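Local coordinates for A1 protein (Enterobacteria phage Qbeta, PDB 3RLK) that is a minor virion protein made by read-through of the coat protein stop codon, whose C-terminal read-through domain probably serves in infection of the host cell, at residues A[16-21]-A[159-164]; A[63-68]-A[183-188]; A[114-119]-A[176-181]. One frame throughout, in Å; residues are numbered along the deposited sequence.

Interaction 1 (A[16-21]-A[159-164]); sequences DPPIDP and FWRDPS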
ATOM      1  N   ASP A  16      -7.095  23.937   7.394  1.00 21.53           N
ATOM      2  CA  ASP A  16      -7.882  22.972   8.167  1.00 22.09           C
ATOM      3  C   ASP A  16      -6.948  21.854   8.632  1.00 20.24           C
ATOM      4  O   ASP A  16      -6.030  21.511   7.920  1.00 20.18           O
ATOM      5  CB  ASP A  16      -9.047  22.435   7.364  1.00 22.20           C
ATOM      6  CG  ASP A  16     -10.102  23.500   7.104  1.00 27.80           C
ATOM      7  OD1 ASP A  16     -10.251  24.457   7.949  1.00 28.50           O
ATOM      8  OD2 ASP A  16     -10.763  23.400   6.050  1.00 29.63           O
ATOM      9  N   PRO A  17      -7.118  21.398   9.865  1.00 20.11           N
ATOM     10  CA  PRO A  17      -6.217  20.415  10.515  1.00 18.58           C
ATOM     11  C   PRO A  17      -6.428  19.040   9.921  1.00 16.95           C
ATOM     12  O   PRO A  17      -7.508  18.752   9.413  1.00 16.19           O
ATOM     13  CB  PRO A  17      -6.642  20.437  11.984  1.00 20.56           C
ATOM     14  CG  PRO A  17      -7.601  21.527  12.163  1.00 19.63           C
ATOM     15  CD  PRO A  17      -8.150  21.914  10.784  1.00 20.69           C
ATOM     16  N   PRO A  18      -5.384  18.190   9.923  1.00 15.40           N
ATOM     17  CA  PRO A  18      -5.501  16.922   9.212  1.00 15.68           C
ATOM     18  C   PRO A  18      -6.396  15.983  10.017  1.00 16.11           C
ATOM     19  O   PRO A  18      -6.697  16.235  11.203  1.00 17.58           O
ATOM     20  CB  PRO A  18      -4.054  16.356   9.212  1.00 14.78           C
ATOM     21  CG  PRO A  18      -3.464  16.885  10.475  1.00 13.80           C
ATOM     22  CD  PRO A  18      -4.078  18.343  10.570  1.00 16.26           C
ATOM     23  N   ILE A  19      -6.817  14.899   9.379  1.00 15.38           N
ATOM     24  CA  ILE A  19      -7.654  13.888  10.031  1.00 14.86           C
ATOM     25  C   ILE A  19      -6.774  12.732  10.529  1.00 16.38           C
ATOM     26  O   ILE A  19      -5.868  12.307   9.805  1.00 16.12           O
ATOM     27  CB  ILE A  19      -8.719  13.371   8.992  1.00 15.90           C
ATOM     28  CG1 ILE A  19      -9.456  14.578   8.350  1.00 16.93           C
ATOM     29  CG2 ILE A  19      -9.634  12.272   9.648  1.00 12.80           C
ATOM     30  CD1 ILE A  19     -10.211  14.224   7.073  1.00 20.23           C
ATOM     31  N   ASP A  20      -7.010  12.239  11.745  1.00 17.19           N
ATOM     32  CA  ASP A  20      -6.122  11.194  12.284  1.00 18.27           C
ATOM     33  C   ASP A  20      -6.765   9.802  12.245  1.00 17.48           C
ATOM     34  O   ASP A  20      -7.950   9.682  12.471  1.00 17.11           O
ATOM     35  CB  ASP A  20      -5.732  11.517  13.700  1.00 18.45           C
ATOM     36  CG  ASP A  20      -5.066  12.884  13.817  1.00 24.02           C
ATOM     37  OD1 ASP A  20      -4.227  13.225  12.964  1.00 24.62           O
ATOM     38  OD2 ASP A  20      -5.430  13.629  14.760  1.00 24.12           O
ATOM     39  N   PRO A  21      -5.968   8.751  11.953  1.00 16.97           N
ATOM     40  CA  PRO A  21      -6.628   7.459  11.915  1.00 18.34           C
ATOM     41  C   PRO A  21      -7.084   7.049  13.323  1.00 19.42           C
ATOM     42  O   PRO A  21      -6.507   7.530  14.282  1.00 20.83           O
ATOM     43  CB  PRO A  21      -5.537   6.518  11.330  1.00 19.21           C
ATOM     44  CG  PRO A  21      -4.269   7.171  11.547  1.00 19.07           C
ATOM     45  CD  PRO A  21      -4.563   8.677  11.495  1.00 18.53           C
ATOM     46  N   PHE A 159      -5.303   5.394   4.903  1.00  9.38           N
ATOM     47  CA  PHE A 159      -6.268   6.173   5.628  1.00  9.67           C
ATOM     48  C   PHE A 159      -6.124   7.612   5.186  1.00  9.73           C
ATOM     49  O   PHE A 159      -5.041   8.187   5.228  1.00  9.80           O
ATOM     50  CB  PHE A 159      -6.161   5.998   7.141  1.00  9.66           C
ATOM     51  CG  PHE A 159      -7.179   6.826   7.928  1.00  8.44           C
ATOM     52  CD1 PHE A 159      -8.356   6.259   8.419  1.00 12.65           C
ATOM     53  CD2 PHE A 159      -6.896   8.190   8.196  1.00 13.04           C
ATOM     54  CE1 PHE A 159      -9.293   7.054   9.077  1.00 14.45           C
ATOM     55  CE2 PHE A 159      -7.840   9.017   8.856  1.00 11.95           C
ATOM     56  CZ  PHE A 159      -9.003   8.450   9.313  1.00 13.01           C
ATOM     57  N   TRP A 160      -7.241   8.173   4.697  1.00 11.45           N
ATOM     58  CA  TRP A 160      -7.243   9.500   4.069  1.00 10.53           C
ATOM     59  C   TRP A 160      -7.253  10.567   5.159  1.00 11.73           C
ATOM     60  O   TRP A 160      -8.245  10.676   5.997  1.00 12.03           O
ATOM     61  CB  TRP A 160      -8.498   9.661   3.175  1.00 11.96           C
ATOM     62  CG  TRP A 160      -8.412  10.870   2.389  1.00 11.62           C
ATOM     63  CD1 TRP A 160      -8.979  12.083   2.669  1.00 14.03           C
ATOM     64  CD2 TRP A 160      -7.715  11.026   1.160  1.00 11.61           C
ATOM     65  NE1 TRP A 160      -8.674  12.977   1.677  1.00 14.56           N
ATOM     66  CE2 TRP A 160      -7.863  12.369   0.763  1.00 10.53           C
ATOM     67  CE3 TRP A 160      -6.908  10.168   0.382  1.00 14.67           C
ATOM     68  CZ2 TRP A 160      -7.311  12.855  -0.394  1.00 11.23           C
ATOM     69  CZ3 TRP A 160      -6.362  10.653  -0.794  1.00 14.72           C
ATOM     70  CH2 TRP A 160      -6.530  12.012  -1.140  1.00 12.81           C
ATOM     71  N   ARG A 161      -6.200  11.383   5.124  1.00 11.28           N
ATOM     72  CA  ARG A 161      -5.909  12.392   6.161  1.00 12.92           C
ATOM     73  C   ARG A 161      -6.172  13.801   5.684  1.00 12.36           C
ATOM     74  O   ARG A 161      -6.194  14.726   6.497  1.00 13.83           O
ATOM     75  CB  ARG A 161      -4.423  12.286   6.563  1.00 10.73           C
ATOM     76  CG  ARG A 161      -4.167  10.942   7.235  1.00 12.02           C
ATOM     77  CD  ARG A 161      -2.909  11.030   8.058  1.00 13.99           C
ATOM     78  NE  ARG A 161      -3.082  11.884   9.246  1.00 14.50           N
ATOM     79  CZ  ARG A 161      -2.107  12.653   9.763  1.00 16.74           C
ATOM     80  NH1 ARG A 161      -0.859  12.640   9.213  1.00 12.51           N
ATOM     81  NH2 ARG A 161      -2.342  13.377  10.908  1.00 10.56           N
ATOM     82  N   ASP A 162      -6.375  13.992   4.372  1.00 12.96           N
ATOM     83  CA  ASP A 162      -6.426  15.330   3.770  1.00 12.79           C
ATOM     84  C   ASP A 162      -7.813  15.947   4.025  1.00 13.95           C
ATOM     85  O   ASP A 162      -8.821  15.399   3.586  1.00 13.61           O
ATOM     86  CB  ASP A 162      -6.104  15.265   2.259  1.00 12.99           C
ATOM     87  CG  ASP A 162      -5.977  16.663   1.574  1.00 15.13           C
ATOM     88  OD1 ASP A 162      -6.412  17.702   2.095  1.00 20.13           O
ATOM     89  OD2 ASP A 162      -5.421  16.733   0.458  1.00 22.18           O
ATOM     90  N   PRO A 163      -7.846  17.096   4.754  1.00 15.49           N
ATOM     91  CA  PRO A 163      -9.123  17.693   5.058  1.00 15.54           C
ATOM     92  C   PRO A 163      -9.687  18.503   3.893  1.00 17.92           C
ATOM     93  O   PRO A 163     -10.816  18.989   4.006  1.00 19.81           O
ATOM     94  CB  PRO A 163      -8.797  18.621   6.233  1.00 14.90           C
ATOM     95  CG  PRO A 163      -7.289  19.075   5.927  1.00 13.00           C
ATOM     96  CD  PRO A 163      -6.730  17.746   5.497  1.00 14.60           C
ATOM     97  N   SER A 164      -8.918  18.680   2.811  1.00 20.17           N
ATOM     98  CA  SER A 164      -9.414  19.395   1.589  1.00 21.12           C
ATOM     99  C   SER A 164     -10.697  18.768   1.020  1.00 22.49           C
ATOM    100  O   SER A 164     -10.949  17.579   1.169  1.00 18.25           O
ATOM    101  CB  SER A 164      -8.344  19.443   0.470  1.00 22.97           C
ATOM    102  OG  SER A 164      -7.050  19.727   0.983  1.00 24.78           O
TER

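Interaction 2 (A[63-68]-A[183-188]); sequences FDVALK and IQAVIV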
ATOM      1  N   PHE A  63       1.426  -5.533  12.081  1.00 13.95           N
ATOM      2  CA  PHE A  63       0.821  -4.197  12.202  1.00 14.95           C
ATOM      3  C   PHE A  63       0.058  -4.060  13.533  1.00 15.25           C
ATOM      4  O   PHE A  63      -0.409  -5.052  14.125  1.00 16.50           O
ATOM      5  CB  PHE A  63      -0.193  -3.963  11.068  1.00 13.16           C
ATOM      6  CG  PHE A  63       0.376  -4.194   9.694  1.00 14.30           C
ATOM      7  CD1 PHE A  63       1.260  -3.255   9.111  1.00 14.87           C
ATOM      8  CD2 PHE A  63       0.011  -5.294   8.940  1.00 12.42           C
ATOM      9  CE1 PHE A  63       1.739  -3.420   7.779  1.00 10.67           C
ATOM     10  CE2 PHE A  63       0.486  -5.484   7.648  1.00 12.21           C
ATOM     11  CZ  PHE A  63       1.345  -4.594   7.044  1.00  9.83           C
ATOM     12  N   ASP A  64      -0.026  -2.814  14.024  1.00 15.19           N
ATOM     13  CA  ASP A  64      -0.683  -2.543  15.298  1.00 17.00           C
ATOM     14  C   ASP A  64      -2.132  -2.148  15.012  1.00 16.08           C
ATOM     15  O   ASP A  64      -2.601  -1.098  15.468  1.00 16.42           O
ATOM     16  CB  ASP A  64       0.038  -1.395  15.993  1.00 18.25           C
ATOM     17  CG  ASP A  64       1.433  -1.778  16.472  1.00 25.28           C
ATOM     18  OD1 ASP A  64       1.644  -2.963  16.851  1.00 36.30           O
ATOM     19  OD2 ASP A  64       2.299  -0.874  16.542  1.00 33.51           O
ATOM     20  N   VAL A  65      -2.792  -2.939  14.183  1.00 15.47           N
ATOM     21  CA  VAL A  65      -4.275  -2.882  14.062  1.00 14.84           C
ATOM     22  C   VAL A  65      -4.746  -4.309  14.026  1.00 15.87           C
ATOM     23  O   VAL A  65      -3.935  -5.179  13.566  1.00 15.04           O
ATOM     24  CB  VAL A  65      -4.780  -2.193  12.751  1.00 16.19           C
ATOM     25  CG1 VAL A  65      -4.587  -0.758  12.814  1.00 15.94           C
ATOM     26  CG2 VAL A  65      -4.135  -2.798  11.452  1.00 13.79           C
ATOM     27  N   ALA A  66      -6.004  -4.568  14.465  1.00 14.16           N
ATOM     28  CA  ALA A  66      -6.670  -5.881  14.238  1.00 14.78           C
ATOM     29  C   ALA A  66      -7.208  -5.880  12.815  1.00 14.37           C
ATOM     30  O   ALA A  66      -7.607  -4.833  12.287  1.00 12.83           O
ATOM     31  CB  ALA A  66      -7.835  -6.175  15.221  1.00 12.93           C
ATOM     32  N   LEU A  67      -7.251  -7.057  12.185  1.00 13.50           N
ATOM     33  CA  LEU A  67      -7.926  -7.097  10.889  1.00 11.72           C
ATOM     34  C   LEU A  67      -9.296  -6.472  10.992  1.00 12.88           C
ATOM     35  O   LEU A  67      -9.656  -5.674  10.095  1.00 14.50           O
ATOM     36  CB  LEU A  67      -8.092  -8.528  10.394  1.00 11.81           C
ATOM     37  CG  LEU A  67      -8.825  -8.706   9.072  1.00 15.36           C
ATOM     38  CD1 LEU A  67      -8.063  -8.059   7.910  1.00 11.17           C
ATOM     39  CD2 LEU A  67      -8.855 -10.228   8.892  1.00 17.85           C
ATOM     40  N   LYS A  68     -10.062  -6.809  12.025  1.00 13.46           N
ATOM     41  CA  LYS A  68     -11.459  -6.291  12.032  1.00 15.77           C
ATOM     42  C   LYS A  68     -11.470  -4.751  12.058  1.00 16.54           C
ATOM     43  O   LYS A  68     -12.477  -4.155  11.641  1.00 14.92           O
ATOM     44  CB  LYS A  68     -12.316  -6.856  13.160  1.00 18.09           C
ATOM     45  CG  LYS A  68     -11.989  -6.390  14.603  1.00 23.35           C
ATOM     46  CD  LYS A  68     -13.107  -6.658  15.580  1.00 31.58           C
ATOM     47  CE  LYS A  68     -13.107  -5.585  16.665  1.00 34.89           C
ATOM     48  NZ  LYS A  68     -12.003  -5.802  17.659  1.00 39.96           N
ATOM     49  N   ILE A 183      -0.190   4.416   4.171  1.00  9.44           N
ATOM     50  CA  ILE A 183      -0.584   2.995   4.293  1.00  9.80           C
ATOM     51  C   ILE A 183      -0.635   2.632   5.748  1.00  9.63           C
ATOM     52  O   ILE A 183       0.301   2.949   6.510  1.00 12.67           O
ATOM     53  CB  ILE A 183       0.415   2.072   3.495  1.00  8.33           C
ATOM     54  CG1 ILE A 183       0.438   2.536   2.021  1.00 10.55           C
ATOM     55  CG2 ILE A 183       0.145   0.523   3.792  1.00  9.01           C
ATOM     56  CD1 ILE A 183       1.609   2.009   1.159  1.00 11.16           C
ATOM     57  N   GLN A 184      -1.677   1.914   6.135  1.00  7.87           N
ATOM     58  CA  GLN A 184      -1.869   1.481   7.544  1.00  9.57           C
ATOM     59  C   GLN A 184      -1.586   0.015   7.653  1.00 12.25           C
ATOM     60  O   GLN A 184      -1.144  -0.455   8.713  1.00 12.46           O
ATOM     61  CB  GLN A 184      -3.320   1.679   7.932  1.00 10.99           C
ATOM     62  CG  GLN A 184      -3.919   3.097   7.708  1.00 11.54           C
ATOM     63  CD  GLN A 184      -3.165   4.120   8.523  1.00 11.78           C
ATOM     64  OE1 GLN A 184      -2.448   4.958   7.968  1.00 20.34           O
ATOM     65  NE2 GLN A 184      -3.184   3.948   9.832  1.00  8.69           N
ATOM     66  N   ALA A 185      -1.924  -0.750   6.610  1.00 11.85           N
ATOM     67  CA  ALA A 185      -1.713  -2.211   6.649  1.00 12.67           C
ATOM     68  C   ALA A 185      -1.906  -2.853   5.282  1.00 11.50           C
ATOM     69  O   ALA A 185      -2.483  -2.240   4.370  1.00 11.03           O
ATOM     70  CB  ALA A 185      -2.628  -2.884   7.684  1.00 13.88           C
ATOM     71  N   VAL A 186      -1.393  -4.085   5.125  1.00  9.03           N
ATOM     72  CA  VAL A 186      -1.665  -4.880   3.915  1.00  9.52           C
ATOM     73  C   VAL A 186      -2.390  -6.078   4.487  1.00  7.97           C
ATOM     74  O   VAL A 186      -1.915  -6.733   5.491  1.00  9.67           O
ATOM     75  CB  VAL A 186      -0.349  -5.384   3.165  1.00 10.68           C
ATOM     76  CG1 VAL A 186      -0.730  -6.444   2.089  1.00 12.28           C
ATOM     77  CG2 VAL A 186       0.388  -4.253   2.478  1.00 10.10           C
ATOM     78  N   ILE A 187      -3.552  -6.396   3.900  1.00  9.72           N
ATOM     79  CA  ILE A 187      -4.359  -7.510   4.419  1.00  8.67           C
ATOM     80  C   ILE A 187      -4.724  -8.487   3.314  1.00  9.56           C
ATOM     81  O   ILE A 187      -4.629  -8.145   2.119  1.00 11.24           O
ATOM     82  CB  ILE A 187      -5.709  -7.017   5.139  1.00  9.21           C
ATOM     83  CG1 ILE A 187      -6.587  -6.319   4.087  1.00 11.47           C
ATOM     84  CG2 ILE A 187      -5.374  -5.966   6.216  1.00  8.82           C
ATOM     85  CD1 ILE A 187      -8.015  -5.917   4.630  1.00  8.53           C
ATOM     86  N   VAL A 188      -5.194  -9.660   3.748  1.00  8.08           N
ATOM     87  CA  VAL A 188      -6.011 -10.521   2.894  1.00 10.11           C
ATOM     88  C   VAL A 188      -7.516 -10.304   3.263  1.00 11.31           C
ATOM     89  O   VAL A 188      -7.940 -10.585   4.383  1.00 12.08           O
ATOM     90  CB  VAL A 188      -5.568 -12.004   2.957  1.00  8.05           C
ATOM     91  CG1 VAL A 188      -6.576 -12.869   2.171  1.00  9.43           C
ATOM     92  CG2 VAL A 188      -4.139 -12.228   2.297  1.00  9.21           C
TER

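Interaction 3 (A[114-119]-A[176-181]); sequences KYDIRE and FDKTKC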
ATOM      1  N   LYS A 114       5.025   9.045  -5.339  1.00 12.84           N
ATOM      2  CA  LYS A 114       3.967   9.579  -4.449  1.00 13.25           C
ATOM      3  C   LYS A 114       3.851   8.646  -3.246  1.00 13.39           C
ATOM      4  O   LYS A 114       3.593   9.133  -2.149  1.00 14.92           O
ATOM      5  CB  LYS A 114       2.628   9.617  -5.182  1.00 10.59           C
ATOM      6  CG  LYS A 114       2.622  10.685  -6.331  1.00 15.92           C
ATOM      7  CD  LYS A 114       1.369  10.484  -7.133  1.00 16.33           C
ATOM      8  CE  LYS A 114       1.296  11.622  -8.164  1.00 22.13           C
ATOM      9  NZ  LYS A 114       0.304  11.181  -9.210  1.00 20.27           N
ATOM     10  N   TYR A 115       4.081   7.338  -3.435  1.00 12.52           N
ATOM     11  CA  TYR A 115       4.358   6.421  -2.309  1.00 12.65           C
ATOM     12  C   TYR A 115       5.784   5.914  -2.505  1.00 13.10           C
ATOM     13  O   TYR A 115       6.281   5.967  -3.622  1.00 12.62           O
ATOM     14  CB  TYR A 115       3.386   5.200  -2.351  1.00 10.91           C
ATOM     15  CG  TYR A 115       1.999   5.603  -1.916  1.00 11.16           C
ATOM     16  CD1 TYR A 115       1.613   5.519  -0.557  1.00  7.19           C
ATOM     17  CD2 TYR A 115       1.072   6.088  -2.855  1.00 13.45           C
ATOM     18  CE1 TYR A 115       0.331   5.942  -0.144  1.00 13.36           C
ATOM     19  CE2 TYR A 115      -0.228   6.523  -2.440  1.00 11.57           C
ATOM     20  CZ  TYR A 115      -0.581   6.383  -1.080  1.00 11.97           C
ATOM     21  OH  TYR A 115      -1.848   6.766  -0.669  1.00 13.34           O
ATOM     22  N   ASP A 116       6.445   5.431  -1.461  1.00 13.56           N
ATOM     23  CA  ASP A 116       7.819   4.922  -1.663  1.00 14.36           C
ATOM     24  C   ASP A 116       7.761   3.484  -2.150  1.00 13.84           C
ATOM     25  O   ASP A 116       7.205   2.608  -1.466  1.00 12.43           O
ATOM     26  CB  ASP A 116       8.615   4.919  -0.351  1.00 14.76           C
ATOM     27  CG  ASP A 116       8.823   6.331   0.200  1.00 20.29           C
ATOM     28  OD1 ASP A 116       9.454   7.114  -0.507  1.00 27.98           O
ATOM     29  OD2 ASP A 116       8.378   6.623   1.336  1.00 22.69           O
ATOM     30  N   ILE A 117       8.331   3.245  -3.329  1.00 13.68           N
ATOM     31  CA  ILE A 117       8.232   1.952  -3.997  1.00 12.93           C
ATOM     32  C   ILE A 117       9.671   1.660  -4.481  1.00 12.46           C
ATOM     33  O   ILE A 117      10.299   2.552  -5.022  1.00 12.85           O
ATOM     34  CB  ILE A 117       7.302   2.063  -5.194  1.00 14.12           C
ATOM     35  CG1 ILE A 117       5.981   2.769  -4.796  1.00 13.55           C
ATOM     36  CG2 ILE A 117       7.111   0.682  -5.852  1.00 13.31           C
ATOM     37  CD1 ILE A 117       5.162   3.185  -6.041  1.00 13.77           C
ATOM     38  N   ARG A 118      10.209   0.478  -4.215  1.00 13.75           N
ATOM     39  CA  ARG A 118      11.591   0.143  -4.704  1.00 11.73           C
ATOM     40  C   ARG A 118      11.516  -1.035  -5.616  1.00 11.95           C
ATOM     41  O   ARG A 118      10.739  -1.976  -5.372  1.00 12.35           O
ATOM     42  CB  ARG A 118      12.575  -0.124  -3.541  1.00 12.45           C
ATOM     43  CG  ARG A 118      12.979   1.183  -2.860  1.00  8.78           C
ATOM     44  CD  ARG A 118      14.076   0.990  -1.802  1.00 11.98           C
ATOM     45  NE  ARG A 118      14.514   2.297  -1.324  1.00 15.49           N
ATOM     46  CZ  ARG A 118      15.493   2.518  -0.439  1.00 16.52           C
ATOM     47  NH1 ARG A 118      16.224   1.529   0.027  1.00 18.02           N
ATOM     48  NH2 ARG A 118      15.744   3.788  -0.046  1.00 19.33           N
ATOM     49  N   GLU A 119      12.335  -1.046  -6.675  1.00 10.01           N
ATOM     50  CA  GLU A 119      12.390  -2.259  -7.520  1.00 12.27           C
ATOM     51  C   GLU A 119      13.445  -3.221  -6.978  1.00 13.13           C
ATOM     52  O   GLU A 119      14.573  -2.779  -6.670  1.00 11.00           O
ATOM     53  CB  GLU A 119      12.796  -1.832  -8.935  1.00 12.77           C
ATOM     54  CG  GLU A 119      12.554  -2.929  -9.972  1.00 15.99           C
ATOM     55  CD  GLU A 119      12.269  -2.340 -11.332  1.00 22.88           C
ATOM     56  OE1 GLU A 119      12.912  -1.328 -11.677  1.00 23.65           O
ATOM     57  OE2 GLU A 119      11.388  -2.874 -12.021  1.00 26.62           O
ATOM     58  N   PHE A 176      -3.735  10.353  -4.980  1.00 14.41           N
ATOM     59  CA  PHE A 176      -3.243   9.860  -3.670  1.00 12.86           C
ATOM     60  C   PHE A 176      -1.715   9.965  -3.538  1.00 13.59           C
ATOM     61  O   PHE A 176      -1.002   9.866  -4.548  1.00 15.22           O
ATOM     62  CB  PHE A 176      -3.572   8.337  -3.578  1.00 12.50           C
ATOM     63  CG  PHE A 176      -5.000   8.016  -3.263  1.00 14.80           C
ATOM     64  CD1 PHE A 176      -5.328   7.227  -2.142  1.00 11.14           C
ATOM     65  CD2 PHE A 176      -6.024   8.493  -4.073  1.00 14.06           C
ATOM     66  CE1 PHE A 176      -6.682   6.909  -1.854  1.00 15.31           C
ATOM     67  CE2 PHE A 176      -7.400   8.183  -3.812  1.00 15.23           C
ATOM     68  CZ  PHE A 176      -7.725   7.361  -2.740  1.00 13.33           C
ATOM     69  N   ASP A 177      -1.236  10.161  -2.314  1.00 12.75           N
ATOM     70  CA  ASP A 177       0.195  10.141  -1.996  1.00 11.31           C
ATOM     71  C   ASP A 177       0.386   9.751  -0.563  1.00 11.99           C
ATOM     72  O   ASP A 177      -0.563   9.771   0.174  1.00 11.73           O
ATOM     73  CB  ASP A 177       0.885  11.432  -2.434  1.00 13.73           C
ATOM     74  CG  ASP A 177       0.589  12.643  -1.528  1.00 16.69           C
ATOM     75  OD1 ASP A 177       0.472  12.551  -0.296  1.00 15.93           O
ATOM     76  OD2 ASP A 177       0.491  13.725  -2.107  1.00 20.46           O
ATOM     77  N   LYS A 178       1.595   9.399  -0.142  1.00  9.72           N
ATOM     78  CA  LYS A 178       1.764   8.885   1.197  1.00  9.60           C
ATOM     79  C   LYS A 178       1.496   9.865   2.335  1.00 10.32           C
ATOM     80  O   LYS A 178       1.276   9.408   3.457  1.00 10.32           O
ATOM     81  CB  LYS A 178       3.207   8.339   1.282  1.00 11.56           C
ATOM     82  CG  LYS A 178       4.206   9.492   1.301  1.00 12.02           C
ATOM     83  CD  LYS A 178       5.606   8.923   1.049  1.00 17.16           C
ATOM     84  CE  LYS A 178       6.644   9.925   1.371  1.00 18.16           C
ATOM     85  NZ  LYS A 178       7.944   9.225   1.637  1.00 22.31           N
ATOM     86  N   THR A 179       1.548  11.177   2.088  1.00  9.97           N
ATOM     87  CA  THR A 179       1.178  12.176   3.104  1.00 10.92           C
ATOM     88  C   THR A 179      -0.380  12.376   3.240  1.00 10.11           C
ATOM     89  O   THR A 179      -0.898  12.372   4.364  1.00 11.61           O
ATOM     90  CB  THR A 179       1.846  13.481   2.768  1.00 12.36           C
ATOM     91  OG1 THR A 179       3.251  13.173   2.627  1.00 17.04           O
ATOM     92  CG2 THR A 179       1.722  14.476   3.927  1.00 14.94           C
ATOM     93  N   LYS A 180      -1.061  12.462   2.104  1.00 10.52           N
ATOM     94  CA  LYS A 180      -2.514  12.514   2.071  1.00  9.97           C
ATOM     95  C   LYS A 180      -3.139  11.238   2.566  1.00 10.70           C
ATOM     96  O   LYS A 180      -4.241  11.276   3.155  1.00 10.83           O
ATOM     97  CB  LYS A 180      -2.988  12.748   0.668  1.00 11.93           C
ATOM     98  CG  LYS A 180      -2.666  14.124   0.204  1.00 12.91           C
ATOM     99  CD  LYS A 180      -3.197  14.287  -1.195  1.00 16.87           C
ATOM    100  CE  LYS A 180      -2.658  15.476  -1.991  1.00 25.15           C
ATOM    101  NZ  LYS A 180      -3.388  15.402  -3.337  1.00 27.65           N
ATOM    102  N   CYS A 181      -2.509  10.099   2.242  1.00  9.58           N
ATOM    103  CA  CYS A 181      -3.127   8.787   2.518  1.00 10.90           C
ATOM    104  C   CYS A 181      -2.104   7.695   2.879  1.00 11.17           C
ATOM    105  O   CYS A 181      -1.868   6.767   2.081  1.00 13.61           O
ATOM    106  CB  CYS A 181      -4.025   8.355   1.356  1.00 11.75           C
ATOM    107  SG  CYS A 181      -5.158   6.975   1.614  1.00 13.57           S
TER

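Interaction 1 (A[16-21]-A[159-164])
Pro21 lies over one face of the Phe159 ring, its CA 3.6 Å from the centroid in a CH-pi contact, 11° off the ring normal. At the edge of the same ring, Ile19 CG2, the branch anti to its backbone N, comes within 3.8 Å of Phe159 CE2. The chain of 16-21 is extended and proline-rich, with polyproline-like backbone angles at Asp16 to Pro18 and at Pro21, loosening at Ile19 and Asp20, and runs roughly antiparallel to 159-164. Arg161 pairs with both backbone polar atoms of Ile19: Ile19 N donates in the carbonyl plane to Arg161 O (3.0 Å, nearly straight), and Arg161 NE returns a bond to Ile19 O (2.9 Å) from above the plane of the Ile19 carbonyl. A bend at chi3 (70°) swings the guanidinium over to Asp20, where NH2 forms a salt bridge with OD1 (2.8 Å), while Pro18 CB rests on a guanidinium face. Farther along, Pro163 CB packs 3.4 Å from Pro17 O. Phe159 is the last residue of strand 154-159, the middle strand of the sheet with 96-98 and 183-188, and meets Tyr96 edge-to-face; the N-terminal arm runs over the surface along the loop that follows this strand.

Interaction 2 (A[63-68]-A[183-188])
The Phe63 ring is laid flat on the backbone of strand 183-188, with Ala185 CA over its centre, 3.8 Å from the centroid and 9° off the normal. Its CG sits beside the backbone N (chi1 -54°), which carries the ring inward; CD2 then reaches Ala185 CB at 3.8 Å, while CZ lies 3.4 Å from Val186 N. Val65 touches the same methyl with its CG2, which is held between the backbone N and the carbonyl carbon and stands 4.1 Å from Ala185 CB. Gln184 and Ala185 both face Val157 in a classic beta bulge on strand 183-188, an outer strand of the three-stranded antiparallel sheet with 154-159 and 96-98. Within this apolar contact Val186 O is buried without a polar partner, and its nearest neighbour in 63-68 is Phe63 CE2, at 3.5 Å. Beyond the bulge, Leu67 and Ile187 cross at about a right angle. Leu67 CG is anti to its backbone N, so CD1 extends to Ile187 CB (3.8 Å) and also touches the CG2 and CD1 methyls. Leu135 of strand 129-135 touches both Phe63 and Val186, and Tyr28 packs on Phe63, Leu67 and Ile187.

Interaction 3 (A[114-119]-A[176-181])
One face of the Tyr115 ring lies against the peptide joining Asp177 to Lys178, with Lys178 N 3.7 Å above the ring centre and Asp177 C nearer the rim. At the edge of the ring, close to its plane, are Phe176 CB and Cys181 O; Tyr115 OH in turn lies at the edge of the Phe176 ring. The peptide under the tyrosine leads into a helix-like turn over 178-180, opened by an Asx motif: Asp177 OD1 accepts a nearly straight bond from Lys180 N (2.8 Å), and Cys181 N bonds back to Asp177 O. Across this turn the phenol donates to Cys181 O (2.8 Å), meeting a lone pair in the carbonyl plane, so that the buried hydroxyl is satisfied by the backbone at the end of the turn. The start of the turn is tied as well, since Lys178 N donates to Lys114 O at 2.8 Å, coming from 33° above the carbonyl plane. Lys114 CB packs on Asp177 CB, and its extended chain runs past Phe176 O to put NZ on Thr174 O. Residues 114-116 lead into strand 117-121, and Tyr115 also touches Ile133 of the adjacent strand 129-135. Lys178, with CG in the crowded position (chi1 72°) and the rest extended, slides past the tyrosine until NZ meets the syn lone pair of Asp116 OD2 at 2.7 Å, forming a salt bridge.

How the interactions relate
The three contacts sit about 16 to 19 Å apart, centre to centre, and their second segments follow one another in the chain as 159-164, 176-181 and 183-188, after first segments at 16-21, 63-68 and 114-119. Interactions 1 and 2 are joined by the pairing of strands 154-159 and 183-188, with Phe159 CB 3.7 Å from Gln184 CG. Interaction 3 meets interaction 1 through a probable hydrogen bond from Arg161 N to Lys180 O (2.8 Å), and interaction 2 where Ile183 CD1 packs on Tyr115 CD1 (3.9 Å). The C-terminal part of the read-through domain thus ties together the N-terminal arm, the loop after strand 62-63 and the mixed sheet containing 117-121.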